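Local coordinates for protein putative cathepsin d (Ixodes ricinus, PDB 5N7Q) that probably works as an aspartic endopeptidase of the pepsin family, cleaving internal peptide bonds in a cleft between two lobes, at residues A[127-132]-A[329-334]; A[139-144]-A[154-159]; A[190-195]-A[221-226]; A[197-202]-A[333-338]. All coordinates share one frame; numbering follows the deposited sequence.

Contact 1. Residues A[127-132]-A[329-334]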
loop_
_atom_site.group_PDB
_atom_site.type_symbol
_atom_site.label_atom_id
_atom_site.label_comp_id
_atom_site.label_asym_id
_atom_site.label_seq_id
_atom_site.Cartn_x
_atom_site.Cartn_y
_atom_site.Cartn_z
ATOM N N LEU A 127 0.896 8.015 -2.205
ATOM C CA LEU A 127 2.124 8.427 -1.540
ATOM C C LEU A 127 3.382 8.088 -2.345
ATOM O O LEU A 127 4.516 8.191 -1.821
ATOM C CB LEU A 127 2.209 7.786 -0.151
ATOM C CG LEU A 127 1.176 8.235 0.885
ATOM C CD1 LEU A 127 1.257 7.329 2.097
ATOM C CD2 LEU A 127 1.419 9.697 1.282
ATOM N N ALA A 128 3.192 7.780 -3.631
ATOM C CA ALA A 128 4.305 7.518 -4.553
ATOM C C ALA A 128 4.890 8.831 -5.047
ATOM O O ALA A 128 4.451 9.916 -4.662
ATOM C CB ALA A 128 3.847 6.647 -5.707
ATOM N N TYR A 129 5.927 8.738 -5.860
ATOM C CA TYR A 129 6.582 9.921 -6.402
ATOM C C TYR A 129 5.671 10.660 -7.377
ATOM O O TYR A 129 4.850 10.056 -8.057
ATOM C CB TYR A 129 7.867 9.534 -7.116
ATOM C CG TYR A 129 9.038 9.247 -6.171
ATOM C CD1 TYR A 129 9.901 10.283 -5.777
ATOM C CD2 TYR A 129 9.291 7.962 -5.711
ATOM C CE1 TYR A 129 10.985 10.020 -4.914
ATOM C CE2 TYR A 129 10.355 7.693 -4.867
ATOM C CZ TYR A 129 11.215 8.731 -4.504
ATOM O OH TYR A 129 12.303 8.446 -3.662
ATOM N N PRO A 130 5.869 11.971 -7.511
ATOM C CA PRO A 130 4.967 12.736 -8.371
ATOM C C PRO A 130 5.151 12.454 -9.853
ATOM O O PRO A 130 4.264 12.796 -10.645
ATOM C CB PRO A 130 5.346 14.192 -8.063
ATOM C CG PRO A 130 6.779 14.107 -7.529
ATOM C CD PRO A 130 6.778 12.844 -6.747
ATOM N N SER A 131 6.289 11.878 -10.241
ATOM C CA SER A 131 6.520 11.499 -11.622
ATOM C C SER A 131 5.398 10.613 -12.184
ATOM O O SER A 131 5.143 10.667 -13.387
ATOM C CB SER A 131 7.848 10.779 -11.738
ATOM O OG SER A 131 7.819 9.590 -10.937
ATOM N N ILE A 132 4.719 9.828 -11.350
ATOM C CA ILE A 132 3.648 8.933 -11.845
ATOM C C ILE A 132 2.229 9.435 -11.549
ATOM O O ILE A 132 1.278 8.722 -11.808
ATOM C CB ILE A 132 3.831 7.470 -11.366
ATOM C CG1 ILE A 132 3.686 7.357 -9.856
ATOM C CG2 ILE A 132 5.194 6.958 -11.809
ATOM C CD1 ILE A 132 3.540 5.936 -9.356
ATOM N N ASP A 329 13.982 12.932 1.462
ATOM C CA ASP A 329 15.198 13.781 1.524
ATOM C C ASP A 329 16.381 13.100 0.842
ATOM O O ASP A 329 17.196 13.739 0.179
ATOM C CB ASP A 329 15.554 14.090 2.973
ATOM C CG ASP A 329 14.652 15.163 3.559
ATOM O OD1 ASP A 329 14.352 16.135 2.816
ATOM O OD2 ASP A 329 14.275 15.025 4.741
ATOM N N GLN A 330 16.462 11.783 0.992
ATOM C CA GLN A 330 17.589 11.021 0.444
ATOM C C GLN A 330 17.189 9.976 -0.607
ATOM O O GLN A 330 18.062 9.285 -1.128
ATOM C CB GLN A 330 18.375 10.337 1.550
ATOM C CG GLN A 330 18.934 11.309 2.569
ATOM C CD GLN A 330 19.989 10.683 3.438
ATOM O OE1 GLN A 330 20.973 10.124 2.934
ATOM N NE2 GLN A 330 19.818 10.785 4.740
ATOM N N ASP A 331 15.906 9.917 -0.968
ATOM C CA ASP A 331 15.386 8.947 -1.936
ATOM C C ASP A 331 15.832 7.516 -1.574
ATOM O O ASP A 331 16.584 6.863 -2.291
ATOM C CB ASP A 331 15.831 9.320 -3.367
ATOM C CG ASP A 331 15.056 10.519 -3.926
ATOM O OD1 ASP A 331 13.852 10.677 -3.610
ATOM O OD2 ASP A 331 15.641 11.347 -4.669
ATOM N N ARG A 332 15.411 7.094 -0.397
ATOM C CA ARG A 332 15.761 5.763 0.101
ATOM C C ARG A 332 14.581 5.215 0.908
ATOM O O ARG A 332 13.669 5.941 1.318
ATOM C CB ARG A 332 17.043 5.825 0.928
ATOM C CG ARG A 332 16.923 6.618 2.216
ATOM C CD ARG A 332 18.237 6.804 2.924
ATOM N NE ARG A 332 18.017 7.545 4.166
ATOM C CZ ARG A 332 18.840 7.560 5.208
ATOM N NH1 ARG A 332 19.998 6.913 5.171
ATOM N NH2 ARG A 332 18.515 8.290 6.264
ATOM N N VAL A 333 14.597 3.898 1.052
ATOM C CA VAL A 333 13.609 3.140 1.818
ATOM C C VAL A 333 14.348 2.463 2.947
ATOM O O VAL A 333 15.405 1.864 2.714
ATOM C CB VAL A 333 12.838 2.113 0.954
ATOM C CG1 VAL A 333 11.853 1.323 1.836
ATOM C CG2 VAL A 333 12.095 2.782 -0.202
ATOM N N GLY A 334 13.769 2.521 4.150
ATOM C CA GLY A 334 14.356 1.891 5.327
ATOM C C GLY A 334 13.419 0.782 5.815
ATOM O O GLY A 334 12.182 0.963 5.819
#
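Tyr129 and Asp331 tie the loop that follows strand 123-126 to the turn that opens strand 332-337, the latter part of the six-stranded interdomain sheet of pepsin-like peptidases. The link is one hydrogen bond: Tyr129 OH donates to Asp331 OD1 at 2.7 Å. OD1 lies at the ring edge, in the ring plane, beside OH and 3.2 Å from Tyr129 CE1. The carboxylate is not coplanar with the ring: the two planes are 55° apart, and the hydroxyl meets OD1 from 37° above the carboxylate plane. On the Asp331 side the backbone makes a G1 beta bulge, with Asp331 and Arg332 both facing Asp327 in the hairpin between strands 322-327 and 332-337. From this bulge Asp331 CB runs alongside the other segment rather than at it; CG then turns beside the backbone N (chi1 -75°), opposite the carbonyl carbon, and the carboxylate reaches the phenol. Its second oxygen, OD2, forms a salt bridge with Lys194, so the two oxygens have separate partners and the group is held against rotation. The Tyr129 ring also meets the indole of Trp197.

Contact 2. Residues A[139-144]-A[154-159]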
loop_
_atom_site.group_PDB
_atom_site.type_symbol
_atom_site.label_atom_id
_atom_site.label_comp_id
_atom_site.label_asym_id
_atom_site.label_seq_id
_atom_site.Cartn_x
_atom_site.Cartn_y
_atom_site.Cartn_z
ATOM N N PRO A 139 1.085 15.498 -5.550
ATOM C CA PRO A 139 0.611 14.611 -4.489
ATOM C C PRO A 139 0.601 15.250 -3.114
ATOM O O PRO A 139 1.286 16.243 -2.855
ATOM C CB PRO A 139 1.616 13.460 -4.514
ATOM C CG PRO A 139 2.229 13.512 -5.886
ATOM C CD PRO A 139 2.314 14.982 -6.165
ATOM N N VAL A 140 -0.210 14.681 -2.243
ATOM C CA VAL A 140 -0.394 15.194 -0.899
ATOM C C VAL A 140 0.933 15.384 -0.175
ATOM O O VAL A 140 1.199 16.472 0.353
ATOM C CB VAL A 140 -1.352 14.317 -0.078
ATOM C CG1 VAL A 140 -1.407 14.793 1.364
ATOM C CG2 VAL A 140 -2.747 14.376 -0.669
ATOM N N PHE A 141 1.808 14.371 -0.195
ATOM C CA PHE A 141 3.037 14.487 0.578
ATOM C C PHE A 141 3.933 15.551 -0.027
ATOM O O PHE A 141 4.599 16.297 0.679
ATOM C CB PHE A 141 3.802 13.186 0.689
ATOM C CG PHE A 141 4.926 13.215 1.701
ATOM C CD1 PHE A 141 4.655 13.388 3.065
ATOM C CD2 PHE A 141 6.254 13.050 1.314
ATOM C CE1 PHE A 141 5.671 13.416 4.012
ATOM C CE2 PHE A 141 7.271 13.051 2.256
ATOM C CZ PHE A 141 6.974 13.224 3.618
ATOM N N ASP A 142 3.970 15.603 -1.362
ATOM C CA ASP A 142 4.731 16.651 -2.022
ATOM C C ASP A 142 4.255 18.059 -1.665
ATOM O O ASP A 142 5.054 18.992 -1.482
ATOM C CB ASP A 142 4.615 16.453 -3.525
ATOM C CG ASP A 142 5.552 15.389 -4.022
ATOM O OD1 ASP A 142 5.297 14.205 -3.723
ATOM O OD2 ASP A 142 6.561 15.740 -4.654
ATOM N N ASN A 143 2.938 18.205 -1.566
ATOM C CA ASN A 143 2.329 19.481 -1.168
ATOM C C ASN A 143 2.667 19.831 0.303
ATOM O O ASN A 143 2.996 20.982 0.611
ATOM C CB ASN A 143 0.818 19.414 -1.395
ATOM C CG ASN A 143 0.213 20.745 -1.774
ATOM O OD1 ASN A 143 0.923 21.721 -2.046
ATOM N ND2 ASN A 143 -1.109 20.796 -1.786
ATOM N N MET A 144 2.662 18.833 1.186
ATOM C CA MET A 144 3.135 19.003 2.559
ATOM C C MET A 144 4.575 19.498 2.574
ATOM O O MET A 144 4.896 20.457 3.301
ATOM C CB MET A 144 3.015 17.699 3.336
ATOM C CG MET A 144 1.577 17.310 3.611
ATOM S SD MET A 144 1.403 15.677 4.345
ATOM C CE MET A 144 1.526 16.067 6.081
ATOM N N ASN A 154 11.646 15.177 5.888
ATOM C CA ASN A 154 10.725 14.875 4.796
ATOM C C ASN A 154 10.689 13.368 4.525
ATOM O O ASN A 154 11.099 12.881 3.470
ATOM C CB ASN A 154 11.051 15.673 3.541
ATOM C CG ASN A 154 10.939 17.154 3.771
ATOM O OD1 ASN A 154 9.862 17.666 4.097
ATOM N ND2 ASN A 154 12.060 17.859 3.654
ATOM N N VAL A 155 10.188 12.661 5.526
ATOM C CA VAL A 155 9.973 11.218 5.474
ATOM C C VAL A 155 8.604 10.913 6.032
ATOM O O VAL A 155 8.015 11.714 6.745
ATOM C CB VAL A 155 11.037 10.439 6.309
ATOM C CG1 VAL A 155 12.448 10.930 6.008
ATOM C CG2 VAL A 155 10.717 10.445 7.802
ATOM N N PHE A 156 8.080 9.737 5.677
ATOM C CA PHE A 156 6.930 9.187 6.378
ATOM C C PHE A 156 7.201 7.721 6.644
ATOM O O PHE A 156 7.887 7.053 5.871
ATOM C CB PHE A 156 5.601 9.425 5.644
ATOM C CG PHE A 156 5.523 8.847 4.265
ATOM C CD1 PHE A 156 5.093 7.536 4.070
ATOM C CD2 PHE A 156 5.916 9.580 3.141
ATOM C CE1 PHE A 156 5.030 6.994 2.800
ATOM C CE2 PHE A 156 5.840 9.029 1.859
ATOM C CZ PHE A 156 5.403 7.723 1.702
ATOM N N SER A 157 6.717 7.259 7.785
ATOM C CA SER A 157 7.000 5.911 8.249
ATOM C C SER A 157 5.716 5.135 8.543
ATOM O O SER A 157 4.792 5.683 9.142
ATOM C CB SER A 157 7.836 5.958 9.511
ATOM O OG SER A 157 9.045 6.658 9.281
ATOM N N VAL A 158 5.653 3.878 8.102
ATOM C CA VAL A 158 4.424 3.100 8.130
ATOM C C VAL A 158 4.526 1.847 9.013
ATOM O O VAL A 158 5.406 1.025 8.852
ATOM C CB VAL A 158 3.998 2.685 6.700
ATOM C CG1 VAL A 158 2.700 1.888 6.770
ATOM C CG2 VAL A 158 3.879 3.896 5.767
ATOM N N TYR A 159 3.633 1.783 9.993
ATOM C CA TYR A 159 3.395 0.622 10.821
ATOM C C TYR A 159 2.072 -0.007 10.405
ATOM O O TYR A 159 1.046 0.696 10.393
ATOM C CB TYR A 159 3.331 1.054 12.304
ATOM C CG TYR A 159 2.739 0.008 13.212
ATOM C CD1 TYR A 159 3.321 -1.246 13.330
ATOM C CD2 TYR A 159 1.561 0.255 13.916
ATOM C CE1 TYR A 159 2.752 -2.236 14.108
ATOM C CE2 TYR A 159 1.002 -0.714 14.738
ATOM C CZ TYR A 159 1.602 -1.955 14.831
ATOM O OH TYR A 159 1.026 -2.939 15.617
#
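The first turn of helix 140-146 lies near the start of strand 155-160, and Phe141 points to it; the backbones stay well apart, CA of Phe141 and CA of Phe156 being the closest pair at 8.8 Å. Pro139 occupies the N-cap position, and its carbonyl O accepts Asn143 N at 2.9 Å. The strand, paired with strands 170-174 and 322-327, belongs to the interdomain sheet of pepsin-like peptidases, and the helix packs on it through Phe141, whose ring projects with CG opposite the backbone N (chi1 -169°). Phe156 answers from the strand, its CG lodged between backbone N and carbonyl carbon. The result is a T-shaped pair: the edge of Phe156 points into a face of Phe141, with centroids 5.0 Å apart and planes at 76°. Phe156 CD2 stands 3.7 Å above the Phe141 plane, over the ring centre. The far end of Phe141 abuts the strand backbone, with Asn154 C near the plane at the ring edge and Phe141 CZ 3.6 Å from Val155 O. Phe156 also lies nearly parallel to the ring of Phe326, while Phe174 adjoins both phenylalanines. The side-chain pairing is apolar, held by dispersion and by edge-to-face electrostatics: the slightly positive hydrogen on Phe156 CD2 probably points into the pi cloud of Phe141, whose CZ end also lies against the backbone carbonyl of Val155.

Contact 3. Residues A[190-195]-A[221-226]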
loop_
_atom_site.group_PDB
_atom_site.type_symbol
_atom_site.label_atom_id
_atom_site.label_comp_id
_atom_site.label_asym_id
_atom_site.label_seq_id
_atom_site.Cartn_x
_atom_site.Cartn_y
_atom_site.Cartn_z
ATOM N N PRO A 190 18.772 2.281 -1.402
ATOM C CA PRO A 190 18.480 3.475 -2.201
ATOM C C PRO A 190 17.387 3.221 -3.219
ATOM O O PRO A 190 17.331 2.141 -3.829
ATOM C CB PRO A 190 19.793 3.763 -2.933
ATOM C CG PRO A 190 20.564 2.506 -2.879
ATOM C CD PRO A 190 20.098 1.704 -1.704
ATOM N N VAL A 191 16.520 4.201 -3.442
ATOM C CA VAL A 191 15.565 4.091 -4.562
ATOM C C VAL A 191 16.363 4.056 -5.873
ATOM O O VAL A 191 17.361 4.742 -6.025
ATOM C CB VAL A 191 14.523 5.243 -4.524
ATOM C CG1 VAL A 191 13.674 5.315 -5.780
ATOM C CG2 VAL A 191 13.662 5.142 -3.272
ATOM N N THR A 192 15.875 3.267 -6.802
ATOM C CA THR A 192 16.403 3.202 -8.161
ATOM C C THR A 192 15.562 4.150 -9.026
ATOM O O THR A 192 15.811 5.354 -9.031
ATOM C CB THR A 192 16.398 1.755 -8.667
ATOM O OG1 THR A 192 15.090 1.174 -8.491
ATOM C CG2 THR A 192 17.414 0.931 -7.899
ATOM N N ALA A 193 14.557 3.638 -9.720
ATOM C CA ALA A 193 13.680 4.442 -10.565
ATOM C C ALA A 193 12.646 5.138 -9.679
ATOM O O ALA A 193 11.852 4.481 -9.001
ATOM C CB ALA A 193 12.995 3.557 -11.583
ATOM N N LYS A 194 12.651 6.471 -9.704
ATOM C CA LYS A 194 11.737 7.276 -8.884
ATOM C C LYS A 194 10.345 7.364 -9.521
ATOM O O LYS A 194 10.124 8.121 -10.469
ATOM C CB LYS A 194 12.332 8.651 -8.612
ATOM C CG LYS A 194 13.538 8.596 -7.676
ATOM C CD LYS A 194 14.331 9.904 -7.691
ATOM C CE LYS A 194 13.485 11.086 -7.312
ATOM N NZ LYS A 194 14.297 12.314 -6.986
ATOM N N GLY A 195 9.415 6.554 -9.007
ATOM C CA GLY A 195 8.042 6.503 -9.531
ATOM C C GLY A 195 7.237 5.801 -8.466
ATOM O O GLY A 195 6.638 6.439 -7.575
ATOM N N GLY A 221 19.669 -11.284 -8.586
ATOM C CA GLY A 221 19.152 -9.984 -8.177
ATOM C C GLY A 221 17.898 -9.619 -8.934
ATOM O O GLY A 221 17.630 -10.122 -10.027
ATOM N N CYS A 222 17.140 -8.680 -8.380
ATOM C CA CYS A 222 15.868 -8.299 -8.973
ATOM C C CYS A 222 15.455 -6.950 -8.440
ATOM O O CYS A 222 16.118 -6.415 -7.565
ATOM C CB CYS A 222 14.788 -9.373 -8.681
ATOM S SG CYS A 222 14.619 -9.767 -6.942
ATOM N N GLU A 223 14.364 -6.416 -8.987
ATOM C CA GLU A 223 13.816 -5.098 -8.605
ATOM C C GLU A 223 12.532 -5.356 -7.811
ATOM O O GLU A 223 11.829 -6.357 -8.037
ATOM C CB GLU A 223 13.506 -4.188 -9.828
ATOM C CG GLU A 223 14.683 -3.523 -10.588
ATOM C CD GLU A 223 15.315 -2.281 -9.909
ATOM O OE1 GLU A 223 14.808 -1.094 -10.018
ATOM O OE2 GLU A 223 16.408 -2.499 -9.334
ATOM N N ALA A 224 12.209 -4.451 -6.889
ATOM C CA ALA A 224 11.013 -4.529 -6.066
ATOM C C ALA A 224 10.511 -3.133 -5.744
ATOM O O ALA A 224 11.230 -2.152 -5.869
ATOM C CB ALA A 224 11.308 -5.249 -4.750
ATOM N N ILE A 225 9.272 -3.052 -5.273
ATOM C CA ILE A 225 8.701 -1.805 -4.713
ATOM C C ILE A 225 8.113 -2.086 -3.344
ATOM O O ILE A 225 7.696 -3.227 -3.062
ATOM C CB ILE A 225 7.646 -1.145 -5.662
ATOM C CG1 ILE A 225 6.321 -1.937 -5.688
ATOM C CG2 ILE A 225 8.233 -1.025 -7.079
ATOM C CD1 ILE A 225 5.202 -1.279 -6.478
ATOM N N ALA A 226 8.039 -1.063 -2.516
ATOM C CA ALA A 226 7.338 -1.136 -1.235
ATOM C C ALA A 226 5.974 -0.480 -1.411
ATOM O O ALA A 226 5.901 0.707 -1.651
ATOM C CB ALA A 226 8.132 -0.446 -0.155
#
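Thr192 and Glu223 make a polar surface contact between the loop leaving strand 187-190 and strand 222-226 of the C-terminal lobe. Their CA atoms are 8.7 Å apart, and the side chains approach from opposite directions. Thr192 OG1 donates to Glu223 OE1 at 2.7 Å, arriving on the syn side of the carboxylate, 19° out of its plane. The hydroxyl is delivered by a chi1 of 52°, which sets OG1 between the backbone N and the carbonyl carbon. Glu223 is folded rather than extended, bending at chi2 (-78°) to bring its carboxylate round to the loop. The methyl Thr192 CG2 rests against the same group, 3.9 Å from Glu223 OE2. Glu223 was modelled in two conformers, and the bond belongs to one of them, so it may be made only part of the time. In this conformer OE1 also accepts Gln198 NE2, which would help steady the carboxylate beside the loop. The loop carries the chain from the interdomain sheet into strand 198-206; that strand pairs antiparallel with strand 222-226, whose other neighbour is strand 312-314, running parallel, and whose first residue, Cys222, is joined by a disulfide to Cys218.

Contact 4. Residues A[197-202]-A[333-338]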
loop_
_atom_site.group_PDB
_atom_site.type_symbol
_atom_site.label_atom_id
_atom_site.label_comp_id
_atom_site.label_asym_id
_atom_site.label_seq_id
_atom_site.Cartn_x
_atom_site.Cartn_y
_atom_site.Cartn_z
ATOM N N TRP A 197 8.104 3.476 -5.138
ATOM C CA TRP A 197 9.205 3.380 -4.190
ATOM C C TRP A 197 9.981 2.102 -4.491
ATOM O O TRP A 197 9.732 1.052 -3.902
ATOM C CB TRP A 197 8.675 3.413 -2.764
ATOM C CG TRP A 197 8.238 4.787 -2.358
ATOM C CD1 TRP A 197 6.971 5.328 -2.444
ATOM C CD2 TRP A 197 9.066 5.800 -1.768
ATOM N NE1 TRP A 197 6.987 6.612 -1.945
ATOM C CE2 TRP A 197 8.249 6.906 -1.508
ATOM C CE3 TRP A 197 10.421 5.855 -1.407
ATOM C CZ2 TRP A 197 8.739 8.066 -0.915
ATOM C CZ3 TRP A 197 10.910 6.981 -0.841
ATOM C CH2 TRP A 197 10.057 8.081 -0.564
ATOM N N GLN A 198 10.835 2.185 -5.514
ATOM C CA GLN A 198 11.458 1.033 -6.163
ATOM C C GLN A 198 12.934 0.921 -5.797
ATOM O O GLN A 198 13.619 1.945 -5.653
ATOM C CB GLN A 198 11.295 1.164 -7.674
ATOM C CG GLN A 198 11.687 -0.065 -8.491
ATOM C CD GLN A 198 11.263 0.043 -9.933
ATOM O OE1 GLN A 198 10.180 0.566 -10.248
ATOM N NE2 GLN A 198 12.107 -0.437 -10.826
ATOM N N PHE A 199 13.413 -0.304 -5.664
ATOM C CA PHE A 199 14.798 -0.568 -5.245
ATOM C C PHE A 199 15.228 -1.957 -5.670
ATOM O O PHE A 199 14.412 -2.763 -6.110
ATOM C CB PHE A 199 14.938 -0.398 -3.713
ATOM C CG PHE A 199 13.897 -1.143 -2.944
ATOM C CD1 PHE A 199 14.095 -2.469 -2.579
ATOM C CD2 PHE A 199 12.677 -0.549 -2.639
ATOM C CE1 PHE A 199 13.110 -3.172 -1.897
ATOM C CE2 PHE A 199 11.703 -1.250 -1.956
ATOM C CZ PHE A 199 11.907 -2.564 -1.593
ATOM N N HIS A 200 16.522 -2.205 -5.502
ATOM C CA HIS A 200 17.122 -3.501 -5.842
ATOM C C HIS A 200 17.082 -4.463 -4.663
ATOM O O HIS A 200 17.368 -4.113 -3.510
ATOM C CB HIS A 200 18.564 -3.264 -6.292
ATOM C CG HIS A 200 19.286 -4.512 -6.698
ATOM N ND1 HIS A 200 19.033 -5.159 -7.882
ATOM C CD2 HIS A 200 20.256 -5.222 -6.076
ATOM C CE1 HIS A 200 19.811 -6.221 -7.974
ATOM N NE2 HIS A 200 20.545 -6.292 -6.884
ATOM N N VAL A 201 16.703 -5.710 -4.967
ATOM C CA VAL A 201 16.726 -6.841 -4.031
ATOM C C VAL A 201 17.828 -7.830 -4.465
ATOM O O VAL A 201 17.998 -8.086 -5.666
ATOM C CB VAL A 201 15.339 -7.513 -3.979
ATOM C CG1 VAL A 201 15.384 -8.837 -3.239
ATOM C CG2 VAL A 201 14.329 -6.541 -3.359
ATOM N N ASP A 202 18.537 -8.370 -3.480
ATOM C CA ASP A 202 19.667 -9.269 -3.744
ATOM C C ASP A 202 19.245 -10.701 -4.002
ATOM O O ASP A 202 19.945 -11.376 -4.749
ATOM C CB ASP A 202 20.647 -9.287 -2.580
ATOM C CG ASP A 202 21.229 -7.917 -2.254
ATOM O OD1 ASP A 202 21.291 -7.036 -3.127
ATOM O OD2 ASP A 202 21.611 -7.715 -1.082
ATOM N N VAL A 333 14.597 3.898 1.052
ATOM C CA VAL A 333 13.609 3.140 1.818
ATOM C C VAL A 333 14.348 2.463 2.947
ATOM O O VAL A 333 15.405 1.864 2.714
ATOM C CB VAL A 333 12.838 2.113 0.954
ATOM C CG1 VAL A 333 11.853 1.323 1.836
ATOM C CG2 VAL A 333 12.095 2.782 -0.202
ATOM N N GLY A 334 13.769 2.521 4.150
ATOM C CA GLY A 334 14.356 1.891 5.327
ATOM C C GLY A 334 13.419 0.782 5.815
ATOM O O GLY A 334 12.182 0.963 5.819
ATOM N N PHE A 335 14.008 -0.325 6.305
ATOM C CA PHE A 335 13.241 -1.438 6.875
ATOM C C PHE A 335 13.824 -1.785 8.250
ATOM O O PHE A 335 15.035 -1.864 8.412
ATOM C CB PHE A 335 13.264 -2.700 6.006
ATOM C CG PHE A 335 12.613 -2.535 4.661
ATOM C CD1 PHE A 335 11.237 -2.339 4.546
ATOM C CD2 PHE A 335 13.376 -2.570 3.510
ATOM C CE1 PHE A 335 10.644 -2.200 3.295
ATOM C CE2 PHE A 335 12.790 -2.417 2.271
ATOM C CZ PHE A 335 11.442 -2.231 2.159
ATOM N N ALA A 336 12.960 -2.039 9.214
ATOM C CA ALA A 336 13.392 -2.576 10.517
ATOM C C ALA A 336 12.337 -3.540 11.052
ATOM O O ALA A 336 11.165 -3.351 10.836
ATOM C CB ALA A 336 13.641 -1.468 11.520
ATOM N N GLU A 337 12.770 -4.490 11.859
ATOM C CA GLU A 337 11.863 -5.414 12.512
ATOM C C GLU A 337 10.847 -4.650 13.341
ATOM O O GLU A 337 11.212 -3.817 14.146
ATOM C CB GLU A 337 12.672 -6.308 13.450
ATOM C CG GLU A 337 11.865 -7.407 14.088
ATOM C CD GLU A 337 12.702 -8.419 14.869
ATOM O OE1 GLU A 337 13.953 -8.299 14.951
ATOM O OE2 GLU A 337 12.080 -9.361 15.409
ATOM N N VAL A 338 9.579 -4.958 13.165
ATOM C CA VAL A 338 8.512 -4.265 13.874
ATOM C C VAL A 338 8.576 -4.558 15.380
ATOM O O VAL A 338 9.093 -5.606 15.784
ATOM C CB VAL A 338 7.141 -4.586 13.221
ATOM C CG1 VAL A 338 6.658 -5.987 13.598
ATOM C CG2 VAL A 338 6.103 -3.529 13.541
#
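Phe199 takes the crowded rotamer, with CG between backbone N and carbonyl carbon: chi1 50° sets its ring toward strand 332-337, with CD2 near Val333 and CZ near Phe335. In Val333, CG1 lies opposite the backbone N (chi1 178°); CG2 is thereby the branch that faces the other segment. This methyl wedges between two aromatic groups, 3.7 Å from Trp197 CE3 and 4.2 Å from Phe199 CD2. Trp197 and Val333 cross obliquely, whereas Phe199 and Val333 meet at nearly a right angle. Two residues further along the strand, the Phe335 side chain comes from the opposite direction to Phe199, and the rings form an offset edge-to-face pair: the edge of Phe335 is directed to the face of Phe199, with centroids 5.8 Å apart and planes at 66°. The nearest atoms are CZ of Phe199 and CZ of Phe335, at 3.8 Å, the former lying near the Phe335 plane. All four side chains are buried, and the contact is apolar throughout. The indole nitrogen of Trp197 is satisfied by Leu127 O, and the Trp197 side chain is about 7 Å from that of Asp227, a predicted catalytic residue. Strand 198-206, paired with strand 222-226 in the C-terminal lobe, thus packs onto strand 332-337 of the interdomain sheet, which runs between strands 322-327 and 187-190.

The contacts gather around the interdomain sheet, to which strands 155-160 and 332-337 both belong. Contact 1 spans most of the chain, enclosing contacts 2 and 3 in sequence; contact 4 ends on the same final strand, sharing Val333 and Gly334 with it, and its segments alternate with those of contact 3. Contact 1 is central in space too: its centre is about 9, 10 and 12 Å from those of contacts 2, 3 and 4. Contacts 2 and 3, about 18 Å apart between centres, do not touch. Contacts 3 and 4 adjoin through neighbouring strands 222-226 and 198-206. Contacts 2 and 4 come within about 7 to 10 Å of the predicted catalytic aspartates, side chain to side chain, while contact 3 lies away from them at the surface.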